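Local structure of beta-galactosidase (Bacillus circulans, 4MAD) at residues V147-L152 / K190-N195; G548-I553 / L575-K580. The protein probably hydrolyses terminal, non-reducing beta-D-galactose residues from beta-D-galactosides, as a glycoside hydrolase of family 35. All blocks are in the same frame, centred on the assembly; numbering follows the deposited sequence.

Interaction 1. Residues V147-L152 / K190-N195; sequences VLFERL and KKRVGN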
loop_
_atom_site.group_PDB
_atom_site.type_symbol
_atom_site.label_atom_id
_atom_site.label_comp_id
_atom_site.label_asym_id
_atom_site.label_seq_id
_atom_site.Cartn_x
_atom_site.Cartn_y
_atom_site.Cartn_z
ATOM N N VAL A 147 -4.556 -20.194 8.498
ATOM C CA VAL A 147 -3.932 -20.466 7.228
ATOM C C VAL A 147 -2.543 -19.911 7.116
ATOM O O VAL A 147 -1.634 -20.544 6.694
ATOM C CB VAL A 147 -4.805 -19.937 6.093
ATOM C CG1 VAL A 147 -4.145 -20.017 4.802
ATOM C CG2 VAL A 147 -6.038 -20.733 6.002
ATOM N N LEU A 148 -2.420 -18.672 7.494
ATOM C CA LEU A 148 -1.137 -18.058 7.322
ATOM C C LEU A 148 -0.024 -18.761 8.076
ATOM O O LEU A 148 0.981 -18.994 7.545
ATOM C CB LEU A 148 -1.179 -16.618 7.797
ATOM C CG LEU A 148 0.164 -15.927 7.846
ATOM C CD1 LEU A 148 0.654 -15.690 6.486
ATOM C CD2 LEU A 148 0.145 -14.635 8.655
ATOM N N PHE A 149 -0.238 -19.095 9.329
ATOM C CA PHE A 149 0.786 -19.720 10.135
ATOM C C PHE A 149 1.205 -21.142 9.692
ATOM O O PHE A 149 2.291 -21.587 9.903
ATOM C CB PHE A 149 0.513 -19.568 11.612
ATOM C CG PHE A 149 0.847 -18.212 12.116
ATOM C CD1 PHE A 149 2.093 -17.904 12.517
ATOM C CD2 PHE A 149 -0.091 -17.234 12.093
ATOM C CE1 PHE A 149 2.358 -16.689 12.950
ATOM C CE2 PHE A 149 0.207 -15.983 12.520
ATOM C CZ PHE A 149 1.415 -15.716 12.936
ATOM N N GLU A 150 0.257 -21.791 9.075
ATOM C CA GLU A 150 0.470 -23.080 8.500
ATOM C C GLU A 150 1.503 -22.973 7.400
ATOM O O GLU A 150 2.261 -23.839 7.234
ATOM C CB GLU A 150 -0.832 -23.665 7.977
ATOM C CG GLU A 150 -0.736 -25.098 7.645
ATOM C CD GLU A 150 -2.036 -25.703 7.107
ATOM O OE1 GLU A 150 -3.081 -25.585 7.743
ATOM O OE2 GLU A 150 -2.003 -26.326 6.030
ATOM N N ARG A 151 1.448 -21.920 6.614
ATOM C CA ARG A 151 2.435 -21.658 5.617
ATOM C C ARG A 151 3.782 -21.252 6.187
ATOM O O ARG A 151 4.780 -21.645 5.694
ATOM C CB ARG A 151 1.981 -20.628 4.590
ATOM C CG ARG A 151 0.626 -20.838 3.976
ATOM C CD ARG A 151 0.466 -22.013 3.124
ATOM N NE ARG A 151 -0.898 -22.156 2.667
ATOM C CZ ARG A 151 -1.284 -21.918 1.435
ATOM N NH1 ARG A 151 -0.424 -21.559 0.517
ATOM N NH2 ARG A 151 -2.525 -22.107 1.121
ATOM N N LEU A 152 3.772 -20.401 7.184
ATOM C CA LEU A 152 4.955 -19.947 7.851
ATOM C C LEU A 152 5.657 -20.991 8.722
ATOM O O LEU A 152 6.804 -20.866 9.013
ATOM C CB LEU A 152 4.697 -18.707 8.678
ATOM C CG LEU A 152 4.133 -17.482 8.006
ATOM C CD1 LEU A 152 3.927 -16.404 9.012
ATOM C CD2 LEU A 152 5.066 -17.025 6.951
ATOM N N LYS A 190 1.177 -17.146 19.740
ATOM C CA LYS A 190 2.086 -18.016 20.439
ATOM C C LYS A 190 1.787 -19.454 20.124
ATOM O O LYS A 190 2.648 -20.206 19.823
ATOM C CB LYS A 190 2.022 -17.767 21.923
ATOM C CG LYS A 190 3.056 -18.427 22.747
ATOM C CD LYS A 190 4.353 -18.605 22.021
ATOM C CE LYS A 190 4.784 -20.051 21.921
ATOM N NZ LYS A 190 5.161 -20.569 23.246
ATOM N N LYS A 191 0.527 -19.787 20.136
ATOM C CA LYS A 191 0.079 -21.144 19.898
ATOM C C LYS A 191 0.321 -21.678 18.529
ATOM O O LYS A 191 0.387 -22.858 18.338
ATOM C CB LYS A 191 -1.364 -21.310 20.327
ATOM C CG LYS A 191 -2.370 -20.895 19.362
ATOM C CD LYS A 191 -3.748 -21.144 19.923
ATOM C CE LYS A 191 -4.051 -20.162 21.030
ATOM N NZ LYS A 191 -5.102 -20.637 21.959
ATOM N N ARG A 192 0.407 -20.781 17.578
ATOM C CA ARG A 192 0.667 -21.108 16.198
ATOM C C ARG A 192 2.145 -21.084 15.798
ATOM O O ARG A 192 2.482 -21.450 14.728
ATOM C CB ARG A 192 -0.109 -20.145 15.310
ATOM C CG ARG A 192 -1.609 -20.215 15.471
ATOM C CD ARG A 192 -2.301 -19.252 14.559
ATOM N NE ARG A 192 -3.729 -19.399 14.495
ATOM C CZ ARG A 192 -4.566 -18.850 15.349
ATOM N NH1 ARG A 192 -4.132 -18.168 16.364
ATOM N NH2 ARG A 192 -5.852 -19.001 15.205
ATOM N N VAL A 193 3.003 -20.646 16.693
ATOM C CA VAL A 193 4.439 -20.699 16.452
ATOM C C VAL A 193 5.210 -21.624 17.382
ATOM O O VAL A 193 4.636 -22.520 17.926
ATOM C CB VAL A 193 5.066 -19.315 16.284
ATOM C CG1 VAL A 193 4.298 -18.529 15.266
ATOM C CG2 VAL A 193 5.180 -18.621 17.560
ATOM N N GLY A 194 6.513 -21.379 17.517
ATOM C CA GLY A 194 7.367 -22.110 18.425
ATOM C C GLY A 194 7.840 -21.184 19.522
ATOM O O GLY A 194 7.101 -20.423 20.046
ATOM N N ASN A 195 9.117 -21.233 19.800
ATOM C CA ASN A 195 9.715 -20.393 20.809
ATOM C C ASN A 195 10.334 -19.116 20.271
ATOM O O ASN A 195 11.153 -18.573 20.884
ATOM C CB ASN A 195 10.738 -21.145 21.641
ATOM C CG ASN A 195 11.834 -21.689 20.830
ATOM O OD1 ASN A 195 12.019 -21.328 19.716
ATOM N ND2 ASN A 195 12.590 -22.565 21.408
#

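Interaction 2. Residues G548-I553 / L575-K580; sequences GRYWEI and LLELHK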
loop_
_atom_site.group_PDB
_atom_site.type_symbol
_atom_site.label_atom_id
_atom_site.label_comp_id
_atom_site.label_asym_id
_atom_site.label_seq_id
_atom_site.Cartn_x
_atom_site.Cartn_y
_atom_site.Cartn_z
ATOM N N GLY A 548 -0.459 1.036 -11.362
ATOM C CA GLY A 548 -0.771 2.039 -10.387
ATOM C C GLY A 548 -1.440 3.252 -10.960
ATOM O O GLY A 548 -1.888 3.222 -12.041
ATOM N N ARG A 549 -1.527 4.289 -10.170
ATOM C CA ARG A 549 -2.153 5.521 -10.548
ATOM C C ARG A 549 -1.158 6.625 -10.905
ATOM O O ARG A 549 -0.037 6.604 -10.452
ATOM C CB ARG A 549 -3.003 6.054 -9.400
ATOM C CG ARG A 549 -3.882 5.009 -8.677
ATOM C CD ARG A 549 -4.724 5.651 -7.604
ATOM N NE ARG A 549 -5.002 4.784 -6.497
ATOM C CZ ARG A 549 -6.199 4.345 -6.156
ATOM N NH1 ARG A 549 -7.239 4.692 -6.859
ATOM N NH2 ARG A 549 -6.372 3.551 -5.134
ATOM N N TYR A 550 -1.620 7.575 -11.706
ATOM C CA TYR A 550 -0.901 8.774 -12.014
ATOM C C TYR A 550 -1.811 10.002 -11.826
ATOM O O TYR A 550 -2.943 9.863 -11.855
ATOM C CB TYR A 550 -0.403 8.751 -13.428
ATOM C CG TYR A 550 -1.471 8.852 -14.503
ATOM C CD1 TYR A 550 -1.900 10.060 -14.976
ATOM C CD2 TYR A 550 -1.980 7.739 -15.101
ATOM C CE1 TYR A 550 -2.793 10.155 -15.970
ATOM C CE2 TYR A 550 -2.905 7.841 -16.089
ATOM C CZ TYR A 550 -3.311 9.039 -16.529
ATOM O OH TYR A 550 -4.242 9.075 -17.503
ATOM N N TRP A 551 -1.276 11.161 -11.555
ATOM C CA TRP A 551 -2.081 12.341 -11.369
ATOM C C TRP A 551 -1.135 13.516 -11.593
ATOM O O TRP A 551 -0.105 13.574 -10.981
ATOM C CB TRP A 551 -2.607 12.350 -9.956
ATOM C CG TRP A 551 -3.674 13.309 -9.672
ATOM C CD1 TRP A 551 -4.205 14.221 -10.502
ATOM C CD2 TRP A 551 -4.409 13.397 -8.464
ATOM N NE1 TRP A 551 -5.201 14.903 -9.885
ATOM C CE2 TRP A 551 -5.357 14.409 -8.624
ATOM C CE3 TRP A 551 -4.334 12.740 -7.262
ATOM C CZ2 TRP A 551 -6.199 14.764 -7.617
ATOM C CZ3 TRP A 551 -5.199 13.056 -6.303
ATOM C CH2 TRP A 551 -6.100 14.080 -6.461
ATOM N N GLU A 552 -1.519 14.484 -12.392
ATOM C CA GLU A 552 -0.654 15.575 -12.803
ATOM C C GLU A 552 -0.167 16.430 -11.643
ATOM O O GLU A 552 0.774 17.167 -11.790
ATOM C CB GLU A 552 -1.375 16.493 -13.790
ATOM C CG GLU A 552 -2.522 17.149 -13.185
ATOM C CD GLU A 552 -3.485 17.879 -14.134
ATOM O OE1 GLU A 552 -3.268 17.936 -15.325
ATOM O OE2 GLU A 552 -4.497 18.372 -13.617
ATOM N N ILE A 553 -0.862 16.353 -10.520
ATOM C CA ILE A 553 -0.531 17.195 -9.374
ATOM C C ILE A 553 0.777 16.828 -8.683
ATOM O O ILE A 553 1.250 17.548 -7.888
ATOM C CB ILE A 553 -1.670 17.380 -8.362
ATOM C CG1 ILE A 553 -1.968 16.115 -7.589
ATOM C CG2 ILE A 553 -2.851 17.954 -9.044
ATOM C CD1 ILE A 553 -2.938 16.276 -6.510
ATOM N N LEU A 575 -4.165 2.721 -21.153
ATOM C CA LEU A 575 -4.136 3.809 -20.230
ATOM C C LEU A 575 -5.534 4.274 -20.046
ATOM O O LEU A 575 -6.152 4.509 -20.999
ATOM C CB LEU A 575 -3.336 4.926 -20.806
ATOM C CG LEU A 575 -3.204 6.210 -20.060
ATOM C CD1 LEU A 575 -1.917 6.904 -20.347
ATOM C CD2 LEU A 575 -4.321 7.080 -20.383
ATOM N N LEU A 576 -6.023 4.385 -18.817
ATOM C CA LEU A 576 -7.341 4.947 -18.567
ATOM C C LEU A 576 -7.123 6.346 -18.050
ATOM O O LEU A 576 -6.519 6.510 -17.055
ATOM C CB LEU A 576 -8.108 4.142 -17.523
ATOM C CG LEU A 576 -9.442 4.675 -16.998
ATOM C CD1 LEU A 576 -10.433 4.924 -18.070
ATOM C CD2 LEU A 576 -10.069 3.788 -15.912
ATOM N N GLU A 577 -7.587 7.323 -18.775
ATOM C CA GLU A 577 -7.492 8.690 -18.366
ATOM C C GLU A 577 -8.872 9.243 -18.096
ATOM O O GLU A 577 -9.746 9.061 -18.843
ATOM C CB GLU A 577 -6.808 9.542 -19.401
ATOM C CG GLU A 577 -7.164 10.960 -19.327
ATOM C CD GLU A 577 -6.463 11.721 -18.193
ATOM O OE1 GLU A 577 -5.296 11.440 -17.917
ATOM O OE2 GLU A 577 -7.101 12.585 -17.595
ATOM N N LEU A 578 -8.992 9.849 -16.938
ATOM C CA LEU A 578 -10.226 10.394 -16.420
ATOM C C LEU A 578 -10.748 11.663 -17.031
ATOM O O LEU A 578 -11.894 11.847 -17.115
ATOM C CB LEU A 578 -10.216 10.503 -14.890
ATOM C CG LEU A 578 -9.964 9.237 -14.114
ATOM C CD1 LEU A 578 -10.028 9.440 -12.623
ATOM C CD2 LEU A 578 -10.812 8.137 -14.581
ATOM N N HIS A 579 -9.871 12.585 -17.349
ATOM C CA HIS A 579 -10.301 13.895 -17.734
ATOM C C HIS A 579 -9.849 14.462 -19.071
ATOM O O HIS A 579 -10.651 14.929 -19.838
ATOM C CB HIS A 579 -9.844 14.884 -16.697
ATOM C CG HIS A 579 -10.387 14.612 -15.345
ATOM N ND1 HIS A 579 -11.675 14.920 -15.000
ATOM C CD2 HIS A 579 -9.817 14.057 -14.257
ATOM C CE1 HIS A 579 -11.876 14.561 -13.752
ATOM N NE2 HIS A 579 -10.770 14.035 -13.281
ATOM N N LYS A 580 -8.549 14.494 -19.251
ATOM C CA LYS A 580 -7.978 15.192 -20.374
ATOM C C LYS A 580 -7.125 14.258 -21.194
ATOM O O LYS A 580 -6.264 13.684 -20.696
ATOM C CB LYS A 580 -7.173 16.364 -19.906
ATOM C CG LYS A 580 -7.971 17.448 -19.294
ATOM C CD LYS A 580 -7.051 18.487 -18.764
ATOM C CE LYS A 580 -7.718 19.722 -18.265
ATOM N NZ LYS A 580 -6.732 20.589 -17.623
#

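Interaction 1. Residues V147-L152 / K190-N195
The Phe149 ring is met obliquely by two groups of the 190-195 segment, the methylene carbons of Arg192 near its root and a methyl of Val193 farther out, while the ring of Phe145, one helical turn earlier, packs edge-to-face with it. Val193 touches with one branch: CG1, placed anti to the carbonyl carbon and beside the backbone N (chi1 -51°), lies 3.5 Å from Phe149 CE1 and almost as close to CD1. Arg192 applies its aliphatic part, with CB 3.8 Å from Phe149 CB and CD 3.9 Å from Phe149 CD2. The two side chains cross at about a right angle, the guanidinium plane turned 44° from the ring. In the (beta/alpha)8 barrel of this family, helix 135-152 and helix 179-192 follow one another around the outside with barrel strand 163-167 between them in sequence; the phenylalanine packs from the first helix against the C-terminal end of the second and the residue that follows. Phe149 and Arg192 have the nearest CA atoms across the contact, 6.2 Å apart. From CG to NE the arginine runs extended, which takes its charged end past the ring to Asp146, its salt-bridge partner on the same helix as Phe149; NH1 is also bonded to the carbonyl of Gly188. Beside this apolar packing, the Arg192 carbonyl accepts from the guanidinium of Arg153, just past the end of helix 135-152.

Interaction 2. Residues G548-I553 / L575-K580
Leu575 sends CD2 to within 3.5 Å of Tyr550 OH, and its CG lies 4.3 Å from Tyr550 CE2, meeting the ring obliquely. Leu576 adds its carbonyl O near the phenol, also 3.5 Å from Tyr550 OH. Glu577 makes the polar link: Tyr550 OH donates to its OE1 at 2.6 Å, with OE1 at the edge of the tyrosine ring, in plane, whereas the hydroxyl comes in 36° out of the carboxylate plane. OE1 is further gripped by the backbone N atoms of Thr536 and Lys537. Strands 545-551 and 569-577 belong to one antiparallel sheet of the beta domain that includes the galactose-binding family region, but strand 537-542 runs between them; the tyrosine therefore reaches across a whole strand, and the segment axes pass 9.3 Å apart. The bend of the Glu577 chain at chi2 (77°) swings the carboxylate toward the chain that follows. There its OE2 accepts from His579 N at 2.8 Å and Lys580 N at 2.9 Å, the two donors arriving from opposite faces of the carboxylate plane, which pins the turn after the strand and satisfies the second oxygen of this buried carboxylate.

Overall arrangement
Interactions 1 and 2 lie on opposite sides of the chain's centre, with centres about 42 Å and nearest atoms about 24 Å apart, and share no structural element. Interaction 1 joins two outer helices of the (beta/alpha)8 barrel; interaction 2 spans strands of a separate antiparallel sheet. The first is only partly buried and apolar between its segments, with the charge of its arginine paired to one side. In the second all touching residues are buried, and the contact turns on a carboxylate that accepts from several donors. Each uses an aromatic side chain to span the gap, through hydrocarbon alone between adjacent outer helices in the first and through a hydroxyl over an intervening strand in the second. Neither includes the two glutamates predicted as catalytic.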